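Local coordinates for multi-copper Oxidase CueO (Ochrobactrum, PDB 6EVG), which oxidises lignin model compounds and lignosulfonate, and probably other phenols, as a laccase-like multicopper oxidase, probably passing the electrons through copper centres to dioxygen, at residues P66-K71 with G148-T153; V76-E81 with P117-Q122. All blocks are in the same frame, centred on the assembly; numbering follows the deposited sequence.

Contact 1 of 2, residues P66-K71 with G148-T153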
ATOM      1  N   PRO A  66       8.626 -11.030   3.773  1.00  7.08           N
ATOM      2  CA  PRO A  66       8.043 -12.121   2.992  1.00  7.10           C
ATOM      3  C   PRO A  66       6.728 -11.721   2.324  1.00  6.80           C
ATOM      4  O   PRO A  66       6.089 -10.741   2.709  1.00  7.82           O
ATOM      5  CB  PRO A  66       7.788 -13.196   4.031  1.00  7.92           C
ATOM      6  CG  PRO A  66       7.518 -12.413   5.292  1.00  8.39           C
ATOM      7  CD  PRO A  66       8.468 -11.247   5.199  1.00  8.31           C
ATOM      8  N   LEU A  67       6.320 -12.574   1.379  1.00  7.03           N
ATOM      9  CA  LEU A  67       4.921 -12.616   0.904  1.00  7.46           C
ATOM     10  C   LEU A  67       4.248 -13.761   1.637  1.00  6.66           C
ATOM     11  O   LEU A  67       4.613 -14.925   1.459  1.00  7.96           O
ATOM     12  CB  LEU A  67       4.850 -12.745  -0.611  1.00  8.07           C
ATOM     13  CG  LEU A  67       3.407 -12.670  -1.171  1.00  8.55           C
ATOM     14  CD1 LEU A  67       3.364 -11.979  -2.494  1.00  9.80           C
ATOM     15  CD2 LEU A  67       2.716 -13.999  -1.193  1.00  9.72           C
ATOM     16  N   VAL A  68       3.335 -13.396   2.528  1.00  6.95           N
ATOM     17  CA  VAL A  68       2.541 -14.343   3.309  1.00  7.13           C
ATOM     18  C   VAL A  68       1.296 -14.684   2.502  1.00  7.57           C
ATOM     19  O   VAL A  68       0.543 -13.807   2.107  1.00  9.17           O
ATOM     20  CB  VAL A  68       2.154 -13.743   4.670  1.00  7.54           C
ATOM     21  CG1 VAL A  68       1.304 -14.729   5.465  1.00  8.27           C
ATOM     22  CG2 VAL A  68       3.378 -13.317   5.434  1.00  7.90           C
ATOM     23  N   ARG A  69       1.092 -15.983   2.194  1.00  7.30           N
ATOM     24  CA  ARG A  69      -0.085 -16.413   1.439  1.00  7.92           C
ATOM     25  C   ARG A  69      -1.049 -17.151   2.358  1.00  8.22           C
ATOM     26  O   ARG A  69      -0.642 -18.141   3.006  1.00  9.39           O
ATOM     27  CB  ARG A  69       0.334 -17.278   0.278  1.00  9.79           C
ATOM     28  CG  ARG A  69      -0.841 -17.623  -0.622  1.00 12.23           C
ATOM     29  CD  ARG A  69      -0.384 -17.995  -2.032  1.00 17.30           C
ATOM     30  NE  ARG A  69       0.237 -19.242  -1.937  1.00 17.85           N
ATOM     31  CZ  ARG A  69       0.999 -19.839  -2.904  1.00 16.76           C
ATOM     32  NH1 ARG A  69       1.271 -19.265  -4.079  1.00 18.83           N
ATOM     33  NH2 ARG A  69       1.448 -21.060  -2.693  1.00 19.73           N
ATOM     34  N   LEU A  70      -2.247 -16.625   2.487  1.00  8.11           N
ATOM     35  CA  LEU A  70      -3.293 -17.123   3.342  1.00  8.32           C
ATOM     36  C   LEU A  70      -4.492 -17.542   2.538  1.00  8.79           C
ATOM     37  O   LEU A  70      -4.880 -16.888   1.574  1.00 10.49           O
ATOM     38  CB  LEU A  70      -3.714 -16.023   4.294  1.00  9.33           C
ATOM     39  CG  LEU A  70      -2.600 -15.454   5.191  1.00 10.02           C
ATOM     40  CD1 LEU A  70      -3.151 -14.333   6.039  1.00 12.94           C
ATOM     41  CD2 LEU A  70      -1.912 -16.492   6.012  1.00 10.24           C
ATOM     42  N   LYS A  71      -5.126 -18.637   2.951  1.00  9.35           N
ATOM     43  CA  LYS A  71      -6.322 -19.156   2.303  1.00  9.50           C
ATOM     44  C   LYS A  71      -7.565 -18.587   2.957  1.00  9.84           C
ATOM     45  O   LYS A  71      -7.680 -18.595   4.187  1.00 11.70           O
ATOM     46  CB  LYS A  71      -6.359 -20.645   2.352  1.00 11.67           C
ATOM     47  CG  LYS A  71      -5.244 -21.299   1.582  1.00 14.65           C
ATOM     48  CD  LYS A  71      -5.301 -22.802   1.603  1.00 20.29           C
ATOM     49  CE  LYS A  71      -4.925 -23.357   2.933  1.00 28.39           C
ATOM     50  NZ  LYS A  71      -4.481 -24.788   2.769  1.00 36.62           N
ATOM     51  N   GLY A 148       5.896  -6.069   4.589  1.00  6.71           N
ATOM     52  CA  GLY A 148       5.765  -7.368   3.911  1.00  7.02           C
ATOM     53  C   GLY A 148       4.456  -7.379   3.121  1.00  6.31           C
ATOM     54  O   GLY A 148       3.703  -6.433   3.166  1.00  6.73           O
ATOM     55  N   LEU A 149       4.258  -8.477   2.406  1.00  6.13           N
ATOM     56  CA  LEU A 149       3.117  -8.634   1.508  1.00  6.27           C
ATOM     57  C   LEU A 149       2.213  -9.737   2.020  1.00  6.05           C
ATOM     58  O   LEU A 149       2.674 -10.660   2.685  1.00  6.53           O
ATOM     59  CB  LEU A 149       3.595  -8.930   0.077  1.00  6.60           C
ATOM     60  CG  LEU A 149       4.555  -7.923  -0.494  1.00  7.20           C
ATOM     61  CD1 LEU A 149       5.009  -8.346  -1.888  1.00  8.73           C
ATOM     62  CD2 LEU A 149       3.963  -6.513  -0.531  1.00  8.47           C
ATOM     63  N   MET A 150       0.917  -9.659   1.702  1.00  6.53           N
ATOM     64  CA  MET A 150      -0.055 -10.624   2.220  1.00  6.90           C
ATOM     65  C   MET A 150      -1.143 -10.899   1.228  1.00  7.19           C
ATOM     66  O   MET A 150      -1.999 -10.022   1.035  1.00  8.20           O
ATOM     67  CB  MET A 150      -0.616 -10.105   3.565  1.00  7.97           C
ATOM     68  CG  MET A 150      -1.556 -11.081   4.233  1.00  9.36           C
ATOM     69  SD  MET A 150      -1.967 -10.612   5.950  1.00 10.98           S
ATOM     70  CE  MET A 150      -0.509 -11.091   6.829  1.00 11.94           C
ATOM     71  N   VAL A 151      -1.102 -12.044   0.573  1.00  7.03           N
ATOM     72  CA  VAL A 151      -2.117 -12.453  -0.370  1.00  7.59           C
ATOM     73  C   VAL A 151      -3.164 -13.308   0.317  1.00  7.65           C
ATOM     74  O   VAL A 151      -2.813 -14.264   1.024  1.00  9.00           O
ATOM     75  CB  VAL A 151      -1.472 -13.220  -1.558  1.00  8.45           C
ATOM     76  CG1 VAL A 151      -2.541 -13.898  -2.404  1.00  9.82           C
ATOM     77  CG2 VAL A 151      -0.615 -12.291  -2.384  1.00  8.96           C
ATOM     78  N   VAL A 152      -4.441 -12.965   0.119  1.00  7.23           N
ATOM     79  CA  VAL A 152      -5.548 -13.846   0.462  1.00  7.67           C
ATOM     80  C   VAL A 152      -6.002 -14.499  -0.838  1.00  7.62           C
ATOM     81  O   VAL A 152      -6.339 -13.792  -1.788  1.00  8.27           O
ATOM     82  CB  VAL A 152      -6.723 -13.099   1.128  1.00  8.17           C
ATOM     83  CG1 VAL A 152      -7.907 -14.036   1.306  1.00  9.76           C
ATOM     84  CG2 VAL A 152      -6.267 -12.543   2.477  1.00  9.60           C
ATOM     85  N   THR A 153      -6.018 -15.808  -0.883  1.00  8.07           N
ATOM     86  CA  THR A 153      -6.459 -16.594  -2.036  1.00  9.26           C
ATOM     87  C   THR A 153      -7.653 -17.436  -1.674  1.00  8.99           C
ATOM     88  O   THR A 153      -7.733 -17.954  -0.571  1.00 11.14           O
ATOM     89  CB  THR A 153      -5.342 -17.426  -2.615  1.00 13.08           C
ATOM     90  OG1 THR A 153      -5.841 -18.035  -3.818  1.00 17.27           O
ATOM     91  CG2 THR A 153      -4.791 -18.430  -1.661  1.00 16.34           C
TER
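Strands 67-71 and 148-153 run side by side in a parallel pair within one sheet of a cupredoxin-like domain, with L67 facing L149 at one end and K71 facing T153 at the other. The backbone of 66-71 offers its carbonyls at P66, V68 and L70 and its N-H groups at V68 and L70, the alternation expected of parallel pairing. L149 N gives a straight bond to P66 O (2.9 Å), a suitable start because proline has no N-H but keeps its carbonyl. V68 N reaches L149 O from above the carbonyl plane, at 2.8 Å, whereas L70 N approaches V151 O nearly along the C=O axis.

Side chains alternate between two faces. On one, L67 carries CG anti to its backbone N (chi1 -175°), and CG lies 3.9 Å from L149 CB. Its CD2 meets V151 CG2, also at 3.9 Å, while CD1 touches both neighbours, so the branched end sits across the two. An alanine here keeps CB against L149 CB but lacks CG and both methyls, and would probably open a gap beside V151 CG2 and L149 CD1. Farther along this face R69 CG reaches T153 CG2 at 4.2 Å, and the guanidinium goes on to a salt bridge with E30.

The other face holds V68, L70, M150 and V152 and packs into the sandwich. L70 CD1 lies on M150 SD at 3.9 Å, and the thioether chain bends at its last torsion (chi3 -77°), bringing CE within 4.3 Å of V68 CG1. Branched residues and a flexible methionine suit this buried side, where F130 also touches V68 and M150. On the L67 face, L149 instead meets strand 170-178 of a neighbouring sheet. Such parallel neighbouring strands belong to the Greek-key sheet of a cupredoxin domain.

Contact 2 of 2, residues V76-E81 with P117-Q122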
ATOM      1  N   VAL A  76      -5.107 -18.400  11.285  1.00 11.60           N
ATOM      2  CA  VAL A  76      -3.667 -18.266  11.334  1.00 11.47           C
ATOM      3  C   VAL A  76      -3.268 -17.437  12.526  1.00 10.20           C
ATOM      4  O   VAL A  76      -3.901 -16.418  12.841  1.00 12.36           O
ATOM      5  CB  VAL A  76      -3.137 -17.573  10.059  1.00 12.81           C
ATOM      6  CG1 VAL A  76      -3.674 -16.192   9.776  1.00 16.44           C
ATOM      7  CG2 VAL A  76      -1.640 -17.400   9.996  1.00 13.99           C
ATOM      8  N   THR A  77      -2.182 -17.839  13.178  1.00  9.10           N
ATOM      9  CA  THR A  77      -1.534 -17.022  14.191  1.00  9.32           C
ATOM     10  C   THR A  77      -0.445 -16.190  13.502  1.00  8.80           C
ATOM     11  O   THR A  77       0.506 -16.776  12.946  1.00  9.81           O
ATOM     12  CB  THR A  77      -0.944 -17.837  15.296  1.00 10.23           C
ATOM     13  OG1 THR A  77      -1.995 -18.581  15.932  1.00 12.67           O
ATOM     14  CG2 THR A  77      -0.247 -16.950  16.328  1.00 11.26           C
ATOM     15  N   LEU A  78      -0.583 -14.867  13.527  1.00  8.67           N
ATOM     16  CA  LEU A  78       0.440 -13.961  12.988  1.00  8.58           C
ATOM     17  C   LEU A  78       1.354 -13.593  14.145  1.00  9.02           C
ATOM     18  O   LEU A  78       1.042 -12.722  14.948  1.00 10.50           O
ATOM     19  CB  LEU A  78      -0.220 -12.739  12.343  1.00  9.01           C
ATOM     20  CG  LEU A  78      -1.116 -13.046  11.140  1.00 10.30           C
ATOM     21  CD1 LEU A  78      -1.887 -11.826  10.688  1.00 10.82           C
ATOM     22  CD2 LEU A  78      -0.334 -13.632   9.969  1.00 11.81           C
ATOM     23  N   SER A  79       2.451 -14.347  14.261  1.00  9.10           N
ATOM     24  CA  SER A  79       3.353 -14.256  15.400  1.00  9.87           C
ATOM     25  C   SER A  79       4.413 -13.230  15.113  1.00  9.84           C
ATOM     26  O   SER A  79       5.390 -13.524  14.386  1.00 12.86           O
ATOM     27  CB  SER A  79       3.977 -15.597  15.698  1.00 11.33           C
ATOM     28  OG  SER A  79       4.828 -15.532  16.793  1.00 14.65           O
ATOM     29  N   VAL A  80       4.280 -12.014  15.670  1.00  8.83           N
ATOM     30  CA  VAL A  80       5.156 -10.889  15.391  1.00  8.76           C
ATOM     31  C   VAL A  80       6.133 -10.725  16.547  1.00  9.95           C
ATOM     32  O   VAL A  80       5.734 -10.568  17.702  1.00 15.41           O
ATOM     33  CB  VAL A  80       4.375  -9.598  15.185  1.00  9.24           C
ATOM     34  CG1 VAL A  80       5.318  -8.450  14.807  1.00  9.53           C
ATOM     35  CG2 VAL A  80       3.288  -9.777  14.110  1.00  9.57           C
ATOM     36  N   GLU A  81       7.409 -10.749  16.294  1.00  8.61           N
ATOM     37  CA  GLU A  81       8.440 -10.488  17.302  1.00  9.05           C
ATOM     38  C   GLU A  81       9.140  -9.177  16.980  1.00  8.57           C
ATOM     39  O   GLU A  81       9.560  -8.965  15.831  1.00  9.71           O
ATOM     40  CB  GLU A  81       9.458 -11.601  17.288  1.00 10.88           C
ATOM     41  CG  GLU A  81      10.600 -11.435  18.216  1.00 16.94           C
ATOM     42  CD  GLU A  81      11.573 -12.602  18.281  1.00 22.37           C
ATOM     43  OE1 GLU A  81      11.323 -13.681  17.748  1.00 28.56           O
ATOM     44  OE2 GLU A  81      12.620 -12.445  18.919  1.00 32.38           O
ATOM     45  N   PRO A 117      -1.563 -12.116  17.440  1.00  8.98           N
ATOM     46  CA  PRO A 117      -2.990 -12.158  17.131  1.00  8.91           C
ATOM     47  C   PRO A 117      -3.363 -13.385  16.279  1.00  8.57           C
ATOM     48  O   PRO A 117      -2.600 -13.783  15.377  1.00  9.97           O
ATOM     49  CB  PRO A 117      -3.226 -10.863  16.358  1.00  9.67           C
ATOM     50  CG  PRO A 117      -1.893 -10.567  15.757  1.00  9.50           C
ATOM     51  CD  PRO A 117      -0.883 -10.967  16.798  1.00  9.02           C
ATOM     52  N   GLU A 118      -4.524 -13.937  16.562  1.00  8.71           N
ATOM     53  CA  GLU A 118      -5.051 -15.075  15.841  1.00  8.72           C
ATOM     54  C   GLU A 118      -6.215 -14.632  14.972  1.00  9.33           C
ATOM     55  O   GLU A 118      -7.211 -14.125  15.481  1.00 10.96           O
ATOM     56  CB  GLU A 118      -5.516 -16.135  16.835  1.00  9.62           C
ATOM     57  CG  GLU A 118      -4.376 -16.634  17.710  1.00 10.42           C
ATOM     58  CD  GLU A 118      -4.779 -17.600  18.795  1.00 10.63           C
ATOM     59  OE1 GLU A 118      -5.955 -18.027  18.854  1.00 11.47           O
ATOM     60  OE2 GLU A 118      -3.841 -17.987  19.557  1.00 12.36           O
ATOM     61  N   VAL A 119      -6.067 -14.793  13.677  1.00  9.77           N
ATOM     62  CA  VAL A 119      -7.026 -14.278  12.672  1.00 10.23           C
ATOM     63  C   VAL A 119      -7.701 -15.392  11.942  1.00 10.40           C
ATOM     64  O   VAL A 119      -7.056 -16.314  11.465  1.00 13.55           O
ATOM     65  CB  VAL A 119      -6.301 -13.336  11.663  1.00 11.82           C
ATOM     66  CG1 VAL A 119      -7.228 -12.926  10.560  1.00 16.27           C
ATOM     67  CG2 VAL A 119      -5.622 -12.184  12.392  1.00 11.38           C
ATOM     68  N   LYS A 120      -8.997 -15.244  11.750  1.00 10.25           N
ATOM     69  CA  LYS A 120      -9.798 -16.138  10.946  1.00 10.49           C
ATOM     70  C   LYS A 120     -10.150 -15.399   9.672  1.00 10.37           C
ATOM     71  O   LYS A 120     -10.922 -14.420   9.701  1.00 12.40           O
ATOM     72  CB  LYS A 120     -11.033 -16.562  11.737  1.00 13.39           C
ATOM     73  CG  LYS A 120     -11.830 -17.640  11.017  1.00 15.35           C
ATOM     74  CD  LYS A 120     -13.121 -18.037  11.744  1.00 15.53           C
ATOM     75  CE  LYS A 120     -12.915 -18.797  12.982  1.00 15.53           C
ATOM     76  NZ  LYS A 120     -14.202 -19.213  13.590  1.00 14.71           N
ATOM     77  N   ILE A 121      -9.586 -15.815   8.565  1.00  9.66           N
ATOM     78  CA  ILE A 121      -9.707 -15.083   7.284  1.00  9.92           C
ATOM     79  C   ILE A 121     -11.058 -15.337   6.628  1.00  9.82           C
ATOM     80  O   ILE A 121     -11.432 -16.484   6.430  1.00 10.72           O
ATOM     81  CB  ILE A 121      -8.572 -15.514   6.352  1.00 10.98           C
ATOM     82  CG1 ILE A 121      -7.169 -15.320   6.977  1.00 13.47           C
ATOM     83  CG2 ILE A 121      -8.702 -14.809   5.021  1.00 11.73           C
ATOM     84  CD1 ILE A 121      -6.752 -13.924   7.250  1.00 17.01           C
ATOM     85  N   GLN A 122     -11.757 -14.238   6.293  1.00  9.66           N
ATOM     86  CA  GLN A 122     -12.998 -14.373   5.499  1.00  9.80           C
ATOM     87  C   GLN A 122     -13.184 -13.055   4.769  1.00  8.69           C
ATOM     88  O   GLN A 122     -13.675 -12.071   5.309  1.00 10.50           O
ATOM     89  CB  GLN A 122     -14.201 -14.721   6.369  1.00 10.86           C
ATOM     90  CG  GLN A 122     -15.435 -14.985   5.523  1.00 11.42           C
ATOM     91  CD  GLN A 122     -16.686 -15.319   6.269  1.00 11.80           C
ATOM     92  OE1 GLN A 122     -16.681 -16.005   7.307  1.00 12.83           O
ATOM     93  NE2 GLN A 122     -17.831 -14.864   5.744  1.00 12.75           N
TER
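L78 and V119 meet on the buried face of an antiparallel pair, where strand 75-82 takes 114-120 as its edge neighbour. From L78 CB, 4.0 Å from P117 O, the side chain leads to CG, set anti to the carbonyl carbon (chi1 -63°). At the tip, CD1 lies 4.1 Å from V119 CG2, the two side chains crossing at a slant, while CD2 turns to M150 of the facing sheet, from which W92 also covers the leucine. V76 adds CG1 beside V119 CB, so beta-branched valines and a leucine fill this apolar side.

V76 and V119 form a hydrogen-bonded pair: V76 N donates to V119 O, and V119 N returns a bond to V76 O (2.8 Å). Two residues on, L78 N binds P117 O at 2.9 Å. P117 can accept this bond although it has no N-H to give, and its ring CD approaches L78 O.

T77 and E118, a non-hydrogen-bonded pair, point the same way on the other face. T77 OG1 lies 3.6 Å from E118 CG, and the extended glutamate carries its carboxylate onward to an exposed position. This division, apolar inside and polar outside, is characteristic of the amphipathic strands of a cupredoxin-type beta-sandwich, here at the edge of one sheet.

In the fold
After strands 28-29, which pairs with 67-71, and 36-46, which pairs with 75-82, the chain reaches 66-71, turns, and enters strand 75-82 with 76-81. Strand 91-93 and a long, mostly irregular stretch follow before 117-122 returns to close the loop of contact 2. After strand 126-131 and helix 138-144, strand 148-153 closes the wider loop of contact 1, which encloses the smaller one without crossing it. Each contact belongs to a different sheet of the same domain, and their centres lie about 12 Å apart. The sheets meet through side chains: I121 packs on L70 and V152, while M150 CE lies 4.0 Å from L78 CD2, joining the two layers of the sandwich.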